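Local coordinates for bluetongue virus COAT protein VP7 (PDB 1BVP) that forms trimeric capsomers that coat the VP3 scaffold of the bluetongue virus inner capsid and takes part in binding to the host cell surface, at residues A6-T10 with I99-A105; A36-Y40 with F63-M68; P138-F142 with Q239-V243. Numbering follows the deposited sequence.

Interaction 1 of 3, residues A6-T10 with I99-A105; sequences ARALT and IPFTTEA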
loop_
_atom_site.group_PDB
_atom_site.type_symbol
_atom_site.label_atom_id
_atom_site.label_comp_id
_atom_site.label_asym_id
_atom_site.label_seq_id
_atom_site.Cartn_x
_atom_site.Cartn_y
_atom_site.Cartn_z
ATOM N N ALA A 6 -1.580 -1.066 -25.498
ATOM C CA ALA A 6 -0.547 -0.024 -25.386
ATOM C C ALA A 6 -0.944 1.234 -26.219
ATOM O O ALA A 6 -0.788 2.394 -25.759
ATOM C CB ALA A 6 0.797 -0.586 -25.819
ATOM N N ARG A 7 -1.542 1.010 -27.398
ATOM C CA ARG A 7 -2.013 2.128 -28.222
ATOM C C ARG A 7 -3.190 2.870 -27.626
ATOM O O ARG A 7 -3.173 4.120 -27.563
ATOM C CB ARG A 7 -2.338 1.693 -29.637
ATOM C CG ARG A 7 -1.084 1.322 -30.372
ATOM C CD ARG A 7 -1.386 0.834 -31.757
ATOM N NE ARG A 7 -0.158 0.372 -32.394
ATOM C CZ ARG A 7 0.019 -0.863 -32.851
ATOM N NH1 ARG A 7 -0.958 -1.744 -32.746
ATOM N NH2 ARG A 7 1.180 -1.230 -33.373
ATOM N N ALA A 8 -4.204 2.132 -27.179
ATOM C CA ALA A 8 -5.387 2.776 -26.578
ATOM C C ALA A 8 -4.967 3.645 -25.391
ATOM O O ALA A 8 -5.367 4.814 -25.267
ATOM C CB ALA A 8 -6.360 1.757 -26.157
ATOM N N LEU A 9 -4.102 3.082 -24.557
ATOM C CA LEU A 9 -3.571 3.756 -23.382
ATOM C C LEU A 9 -2.815 5.033 -23.755
ATOM O O LEU A 9 -2.979 6.092 -23.102
ATOM C CB LEU A 9 -2.616 2.793 -22.706
ATOM C CG LEU A 9 -2.373 2.829 -21.208
ATOM C CD1 LEU A 9 -3.712 2.719 -20.494
ATOM C CD2 LEU A 9 -1.503 1.634 -20.883
ATOM N N THR A 10 -1.945 4.911 -24.764
ATOM C CA THR A 10 -1.161 6.034 -25.280
ATOM C C THR A 10 -2.059 7.166 -25.756
ATOM O O THR A 10 -1.866 8.325 -25.376
ATOM C CB THR A 10 -0.324 5.621 -26.452
ATOM O OG1 THR A 10 0.660 4.686 -26.020
ATOM C CG2 THR A 10 0.381 6.832 -27.023
ATOM N N ILE A 99 0.371 3.697 -35.732
ATOM C CA ILE A 99 0.072 4.502 -34.536
ATOM C C ILE A 99 1.098 4.071 -33.497
ATOM O O ILE A 99 1.168 2.898 -33.118
ATOM C CB ILE A 99 -1.302 4.248 -33.950
ATOM C CG1 ILE A 99 -2.383 4.462 -35.010
ATOM C CG2 ILE A 99 -1.498 5.172 -32.744
ATOM C CD1 ILE A 99 -3.770 4.380 -34.456
ATOM N N PRO A 100 1.947 5.002 -33.062
ATOM C CA PRO A 100 2.960 4.626 -32.069
ATOM C C PRO A 100 2.423 4.596 -30.617
ATOM O O PRO A 100 1.376 5.171 -30.308
ATOM C CB PRO A 100 4.034 5.705 -32.274
ATOM C CG PRO A 100 3.177 6.936 -32.549
ATOM C CD PRO A 100 1.993 6.446 -33.384
ATOM N N PHE A 101 3.077 3.821 -29.761
ATOM C CA PHE A 101 2.708 3.773 -28.348
ATOM C C PHE A 101 3.940 4.233 -27.560
ATOM O O PHE A 101 5.075 4.152 -28.055
ATOM C CB PHE A 101 2.234 2.381 -27.922
ATOM C CG PHE A 101 3.168 1.261 -28.300
ATOM C CD1 PHE A 101 4.294 0.983 -27.529
ATOM C CD2 PHE A 101 2.908 0.473 -29.411
ATOM C CE1 PHE A 101 5.159 -0.080 -27.873
ATOM C CE2 PHE A 101 3.750 -0.585 -29.766
ATOM C CZ PHE A 101 4.883 -0.864 -28.993
ATOM N N THR A 102 3.726 4.826 -26.398
ATOM C CA THR A 102 4.839 5.305 -25.605
ATOM C C THR A 102 5.543 4.216 -24.766
ATOM O O THR A 102 4.995 3.151 -24.488
ATOM C CB THR A 102 4.359 6.369 -24.634
ATOM O OG1 THR A 102 3.325 5.818 -23.806
ATOM C CG2 THR A 102 3.826 7.568 -25.370
ATOM N N THR A 103 6.770 4.515 -24.360
ATOM C CA THR A 103 7.547 3.647 -23.495
ATOM C C THR A 103 6.748 3.334 -22.199
ATOM O O THR A 103 6.710 2.180 -21.781
ATOM C CB THR A 103 8.894 4.333 -23.148
ATOM O OG1 THR A 103 9.744 4.309 -24.294
ATOM C CG2 THR A 103 9.591 3.633 -22.033
ATOM N N GLU A 104 6.090 4.339 -21.603
ATOM C CA GLU A 104 5.269 4.160 -20.396
ATOM C C GLU A 104 4.161 3.148 -20.655
ATOM O O GLU A 104 4.059 2.135 -19.962
ATOM C CB GLU A 104 4.599 5.457 -19.959
ATOM C CG GLU A 104 5.537 6.576 -19.531
ATOM C CD GLU A 104 6.581 7.008 -20.610
ATOM O OE1 GLU A 104 6.230 7.224 -21.810
ATOM O OE2 GLU A 104 7.777 7.146 -20.228
ATOM N N ALA A 105 3.364 3.376 -21.686
ATOM C CA ALA A 105 2.283 2.452 -21.951
ATOM C C ALA A 105 2.794 1.030 -22.224
ATOM O O ALA A 105 2.244 0.045 -21.739
ATOM C CB ALA A 105 1.449 2.956 -23.093
#
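Residues 99-105 run as an extended loop across one flank of helical segment 6-10 and then turn into helix 103-116, so that the CA atoms of Arg7 and Phe101 come within 5.0 Å and those of Ala6 and Ala105 within 5.1 Å. Two polar side chains of the first helix tie the loop down. Arg7 leaves its backbone sideways and stretches out in an m, t, t conformation, which carries NE to Ile99 O (2.9 Å); its NH1 reaches Leu94 O, so one guanidinium binds the carbonyl at the end of helix 90-94 and one in the loop after it. Arg7 also packs on Ile23 of a neighbouring subunit. Thr10, with chi1 in the m well, swings OG1 back over its own helix to donate to Ala6 O (2.7 Å), while the same OG1 accepts from Thr102 N (3.1 Å). That hydroxyl thus bridges the backbone of helix 2-15 to the loop. The same residue, Thr102, adopts p, and its OG1 receives the Ala105 N-H (3.2 Å): it is the N-cap of helix 103-116. Phe101, also p, lays CG 3.9 Å from Ala6 CB and presents its ring edge to the aliphatic part of Arg7. At the start of helix 103-116 the methyl of Ala105 fits against segment 6-10, with Ala105 CB 3.5 Å from Ala6 O and 3.9 Å from Leu9 CD2. Around this junction, Ala6 and Leu9 continue onto Ile109 of helix 103-116, Leu9 also touches helix 304-323, and Thr10 and Pro100 rest on Ile32 of helix 27-44.

Interaction 2 of 3, residues A36-Y40 with F63-M68; sequences AINRY and FMCLDM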
loop_
_atom_site.group_PDB
_atom_site.type_symbol
_atom_site.label_atom_id
_atom_site.label_comp_id
_atom_site.label_asym_id
_atom_site.label_seq_id
_atom_site.Cartn_x
_atom_site.Cartn_y
_atom_site.Cartn_z
ATOM N N ALA A 36 -3.424 8.940 -34.918
ATOM C CA ALA A 36 -4.531 8.218 -34.325
ATOM C C ALA A 36 -5.864 8.777 -34.751
ATOM O O ALA A 36 -6.721 8.050 -35.230
ATOM C CB ALA A 36 -4.403 8.228 -32.823
ATOM N N ILE A 37 -6.031 10.083 -34.630
ATOM C CA ILE A 37 -7.300 10.707 -34.990
ATOM C C ILE A 37 -7.596 10.558 -36.465
ATOM O O ILE A 37 -8.747 10.365 -36.859
ATOM C CB ILE A 37 -7.329 12.172 -34.586
ATOM C CG1 ILE A 37 -7.307 12.263 -33.054
ATOM C CG2 ILE A 37 -8.561 12.856 -35.158
ATOM C CD1 ILE A 37 -7.359 13.658 -32.546
ATOM N N ASN A 38 -6.553 10.615 -37.283
ATOM C CA ASN A 38 -6.732 10.468 -38.706
ATOM C C ASN A 38 -7.225 9.019 -38.989
ATOM O O ASN A 38 -8.264 8.847 -39.628
ATOM C CB ASN A 38 -5.429 10.864 -39.446
ATOM C CG ASN A 38 -5.526 10.699 -40.984
ATOM O OD1 ASN A 38 -6.043 11.577 -41.654
ATOM N ND2 ASN A 38 -4.998 9.589 -41.535
ATOM N N ARG A 39 -6.545 7.981 -38.479
ATOM C CA ARG A 39 -7.002 6.600 -38.729
ATOM C C ARG A 39 -8.426 6.409 -38.229
ATOM O O ARG A 39 -9.290 5.885 -38.923
ATOM C CB ARG A 39 -6.125 5.586 -38.027
ATOM C CG ARG A 39 -5.079 4.969 -38.887
ATOM C CD ARG A 39 -5.677 4.257 -40.074
ATOM N NE ARG A 39 -5.813 2.820 -39.874
ATOM C CZ ARG A 39 -6.059 1.958 -40.859
ATOM N NH1 ARG A 39 -6.202 2.396 -42.099
ATOM N NH2 ARG A 39 -6.137 0.654 -40.611
ATOM N N TYR A 40 -8.663 6.891 -37.020
ATOM C CA TYR A 40 -9.947 6.778 -36.397
ATOM C C TYR A 40 -11.058 7.399 -37.232
ATOM O O TYR A 40 -12.017 6.721 -37.578
ATOM C CB TYR A 40 -9.892 7.409 -35.017
ATOM C CG TYR A 40 -11.176 7.242 -34.250
ATOM C CD1 TYR A 40 -11.537 5.992 -33.715
ATOM C CD2 TYR A 40 -12.064 8.311 -34.107
ATOM C CE1 TYR A 40 -12.761 5.824 -33.071
ATOM C CE2 TYR A 40 -13.281 8.156 -33.462
ATOM C CZ TYR A 40 -13.621 6.918 -32.952
ATOM O OH TYR A 40 -14.827 6.776 -32.328
ATOM N N PHE A 63 -15.831 10.149 -26.979
ATOM C CA PHE A 63 -16.377 8.935 -27.562
ATOM C C PHE A 63 -15.308 8.136 -28.261
ATOM O O PHE A 63 -15.369 6.911 -28.282
ATOM C CB PHE A 63 -17.497 9.241 -28.516
ATOM C CG PHE A 63 -18.704 9.827 -27.856
ATOM C CD1 PHE A 63 -18.982 9.572 -26.511
ATOM C CD2 PHE A 63 -19.578 10.640 -28.579
ATOM C CE1 PHE A 63 -20.113 10.118 -25.904
ATOM C CE2 PHE A 63 -20.707 11.186 -27.975
ATOM C CZ PHE A 63 -20.979 10.931 -26.641
ATOM N N MET A 64 -14.284 8.820 -28.775
ATOM C CA MET A 64 -13.195 8.129 -29.462
ATOM C C MET A 64 -12.418 7.334 -28.421
ATOM O O MET A 64 -12.011 6.207 -28.654
ATOM C CB MET A 64 -12.267 9.131 -30.155
ATOM C CG MET A 64 -11.083 8.450 -30.787
ATOM S SD MET A 64 -9.832 9.543 -31.382
ATOM C CE MET A 64 -9.176 10.330 -29.866
ATOM N N CYS A 65 -12.214 7.941 -27.263
ATOM C CA CYS A 65 -11.510 7.286 -26.177
ATOM C C CYS A 65 -12.319 6.103 -25.642
ATOM O O CYS A 65 -11.768 5.007 -25.419
ATOM C CB CYS A 65 -11.275 8.291 -25.098
ATOM S SG CYS A 65 -9.977 9.419 -25.547
ATOM N N LEU A 66 -13.628 6.311 -25.477
ATOM C CA LEU A 66 -14.512 5.247 -25.029
ATOM C C LEU A 66 -14.426 4.065 -26.004
ATOM O O LEU A 66 -14.257 2.913 -25.594
ATOM C CB LEU A 66 -15.936 5.764 -24.936
ATOM C CG LEU A 66 -17.028 4.826 -24.401
ATOM C CD1 LEU A 66 -16.602 4.108 -23.142
ATOM C CD2 LEU A 66 -18.265 5.664 -24.120
ATOM N N ASP A 67 -14.469 4.347 -27.303
ATOM C CA ASP A 67 -14.374 3.281 -28.303
ATOM C C ASP A 67 -13.088 2.507 -28.177
ATOM O O ASP A 67 -13.068 1.283 -28.298
ATOM C CB ASP A 67 -14.434 3.846 -29.729
ATOM C CG ASP A 67 -15.845 3.942 -30.268
ATOM O OD1 ASP A 67 -16.755 3.274 -29.731
ATOM O OD2 ASP A 67 -16.046 4.687 -31.245
ATOM N N MET A 68 -12.003 3.243 -27.981
ATOM C CA MET A 68 -10.685 2.653 -27.873
ATOM C C MET A 68 -10.523 1.828 -26.620
ATOM O O MET A 68 -9.916 0.757 -26.666
ATOM C CB MET A 68 -9.634 3.740 -27.958
ATOM C CG MET A 68 -9.545 4.343 -29.344
ATOM S SD MET A 68 -8.208 5.513 -29.486
ATOM C CE MET A 68 -8.084 5.522 -31.246
#
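A helix-helix crossing with a Met-aromatic contact at its centre joins helices 27-44 and 55-73 in the helical domain of VP7. The segments 36-40 and 63-68 cross almost at right angles (80°), and their axes come no nearer than 12.0 Å. Such a wide spacing is bridged by long side chains, above all Tyr40, whose t rotamer sends the ring from the first helix to the second. Met64 lies over one face of that ring: its CG sits 3.4 Å from the centroid of the Tyr40 ring, 10° off the normal, a CH-pi contact, while its SD approaches the same centroid obliquely at 4.2 Å. The sulfur is held between aromatic and aliphatic neighbours, since Ile37 CG1 lies 4.1 Å from Met64 SD. A turn further along, Met68 brings CE to 4.3 Å from Tyr40 CD1, and the side chains of Met64 and Met68 extend on to Cys15 and Val11 of helix 2-15. At its far end the tyrosine enters a buried polar cluster. Asp67 OD2 forms a salt bridge with Arg46, which also hydrogen-bonds the tyrosine hydroxyl, and Asp67 OD1 is bound by Tyr84 OH and His87 N. Across the two helices themselves the single hydrogen bond is short, running near the ring plane from Tyr40 OH to Asp67 OD2 at 2.7 Å.

Interaction 3 of 3, residues P138-F142 with Q239-V243; sequences PGRWF and QNAMV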
loop_
_atom_site.group_PDB
_atom_site.type_symbol
_atom_site.label_atom_id
_atom_site.label_comp_id
_atom_site.label_asym_id
_atom_site.label_seq_id
_atom_site.Cartn_x
_atom_site.Cartn_y
_atom_site.Cartn_z
ATOM N N PRO A 138 -9.791 -16.583 24.641
ATOM C CA PRO A 138 -8.337 -16.484 24.807
ATOM C C PRO A 138 -7.878 -16.562 26.254
ATOM O O PRO A 138 -8.448 -15.922 27.141
ATOM C CB PRO A 138 -8.007 -15.118 24.177
ATOM C CG PRO A 138 -9.328 -14.368 24.231
ATOM C CD PRO A 138 -10.337 -15.412 23.924
ATOM N N GLY A 139 -6.855 -17.373 26.479
ATOM C CA GLY A 139 -6.267 -17.501 27.797
ATOM C C GLY A 139 -7.029 -18.299 28.829
ATOM O O GLY A 139 -6.838 -18.073 30.020
ATOM N N ARG A 140 -7.956 -19.142 28.382
ATOM C CA ARG A 140 -8.710 -19.996 29.274
ATOM C C ARG A 140 -8.369 -21.412 28.860
ATOM O O ARG A 140 -8.365 -21.755 27.676
ATOM C CB ARG A 140 -10.220 -19.754 29.216
ATOM C CG ARG A 140 -11.025 -20.951 29.718
ATOM C CD ARG A 140 -12.484 -20.633 29.900
ATOM N NE ARG A 140 -12.634 -19.554 30.868
ATOM C CZ ARG A 140 -12.969 -19.695 32.148
ATOM N NH1 ARG A 140 -13.224 -20.892 32.663
ATOM N NH2 ARG A 140 -12.961 -18.626 32.929
ATOM N N TRP A 141 -7.993 -22.186 29.866
ATOM C CA TRP A 141 -7.596 -23.567 29.742
ATOM C C TRP A 141 -8.663 -24.421 29.086
ATOM O O TRP A 141 -9.874 -24.227 29.274
ATOM C CB TRP A 141 -7.290 -24.091 31.143
ATOM C CG TRP A 141 -6.945 -25.537 31.193
ATOM C CD1 TRP A 141 -7.823 -26.602 31.288
ATOM C CD2 TRP A 141 -5.629 -26.107 31.123
ATOM N NE1 TRP A 141 -7.123 -27.790 31.271
ATOM C CE2 TRP A 141 -5.780 -27.521 31.177
ATOM C CE3 TRP A 141 -4.338 -25.561 31.013
ATOM C CZ2 TRP A 141 -4.689 -28.392 31.127
ATOM C CZ3 TRP A 141 -3.250 -26.424 30.960
ATOM C CH2 TRP A 141 -3.438 -27.834 31.019
ATOM N N PHE A 142 -8.210 -25.361 28.277
ATOM C CA PHE A 142 -9.132 -26.280 27.614
ATOM C C PHE A 142 -8.360 -27.455 27.070
ATOM O O PHE A 142 -7.430 -27.307 26.262
ATOM C CB PHE A 142 -9.944 -25.607 26.529
ATOM C CG PHE A 142 -10.864 -26.533 25.818
ATOM C CD1 PHE A 142 -10.384 -27.392 24.835
ATOM C CD2 PHE A 142 -12.223 -26.562 26.141
ATOM C CE1 PHE A 142 -11.248 -28.282 24.176
ATOM C CE2 PHE A 142 -13.098 -27.445 25.496
ATOM C CZ PHE A 142 -12.613 -28.311 24.510
ATOM N N GLN A 239 3.706 -28.121 36.456
ATOM C CA GLN A 239 2.414 -27.449 36.553
ATOM C C GLN A 239 1.831 -27.316 35.161
ATOM O O GLN A 239 2.554 -27.470 34.173
ATOM C CB GLN A 239 2.613 -26.035 37.065
ATOM C CG GLN A 239 2.864 -25.882 38.528
ATOM C CD GLN A 239 2.662 -24.440 38.926
ATOM O OE1 GLN A 239 1.575 -23.882 38.734
ATOM N NE2 GLN A 239 3.711 -23.808 39.413
ATOM N N ASN A 240 0.546 -26.980 35.075
ATOM C CA ASN A 240 -0.072 -26.771 33.765
ATOM C C ASN A 240 0.551 -25.520 33.128
ATOM O O ASN A 240 0.962 -24.566 33.830
ATOM C CB ASN A 240 -1.570 -26.525 33.861
ATOM C CG ASN A 240 -2.263 -27.529 34.692
ATOM O OD1 ASN A 240 -2.532 -27.270 35.852
ATOM N ND2 ASN A 240 -2.552 -28.685 34.127
ATOM N N ALA A 241 0.587 -25.526 31.798
ATOM C CA ALA A 241 1.141 -24.423 31.033
ATOM C C ALA A 241 0.273 -24.093 29.831
ATOM O O ALA A 241 -0.504 -24.934 29.350
ATOM C CB ALA A 241 2.551 -24.768 30.569
ATOM N N MET A 242 0.358 -22.838 29.394
ATOM C CA MET A 242 -0.348 -22.382 28.195
ATOM C C MET A 242 0.576 -21.540 27.320
ATOM O O MET A 242 1.351 -20.712 27.838
ATOM C CB MET A 242 -1.578 -21.574 28.550
ATOM C CG MET A 242 -2.742 -22.435 28.779
ATOM S SD MET A 242 -4.241 -21.514 28.866
ATOM C CE MET A 242 -4.900 -21.854 27.173
ATOM N N VAL A 243 0.588 -21.804 26.015
ATOM C CA VAL A 243 1.403 -20.964 25.132
ATOM C C VAL A 243 0.521 -20.432 24.029
ATOM O O VAL A 243 -0.477 -21.104 23.675
ATOM C CB VAL A 243 2.608 -21.723 24.483
ATOM C CG1 VAL A 243 3.443 -22.390 25.542
ATOM C CG2 VAL A 243 2.139 -22.730 23.470
#
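Strand 241-252 is entered through Asn240, whose side chain points at the loop 138-142 and places ND2 3.3 Å from Trp141 CH2, at the far corner of the indole. Next comes Ala241. Its methyl turns away, but its carbonyl O lies near the indole plane, 3.5 Å from Trp141 CZ3, while its backbone pairs with Leu163 of strand 158-163. Met242 then points back toward the loop and contributes most of the contact from this side: CG meets Trp141 CE3 at 4.2 Å, SD lies 3.9 Å from Trp141 N, and CE reaches to 3.5 Å from Arg140 O. The thioether therefore lies along the loop backbone as well as beside the ring. No hydrogen bond links the two segments. The loop is instead held by backbone bonds from Gly139 and Trp141 to Ala195 at the end of strand 183-195, the strand that also pairs with Met242 through Ile191. Arg140, directed away, bonds Gln137 of its own chain and Ser201 and Gly199 of a neighbouring subunit. Trp141 thus covers neighbouring strands 158-163, 241-252 and 183-195 near the start of 241-252, a loop residue packed on the antiparallel sheet of the jelly-roll beta-sandwich domain of VP7.

Interactions 1 and 2 belong to one helical core, their centres about 13 Å apart, and they touch directly: Ala8 CB lies 3.7 Å from Met68 O, and Ile99 CD1 3.9 Å from Ala36 CA. In the chain, both segments of interaction 2 fall between residues 10 and 99, so the chain passes through the nearly perpendicular helix pair before the loop 99-102 returns to helix 2-15. Interaction 3 comes later, in the beta domain on the opposite side of the chain's centre, its centre about 62 Å from that of interaction 1 and about 68 Å from that of interaction 2. Interactions 1 and 3 both abut neighbouring subunits, whereas interaction 2 is internal to its subunit.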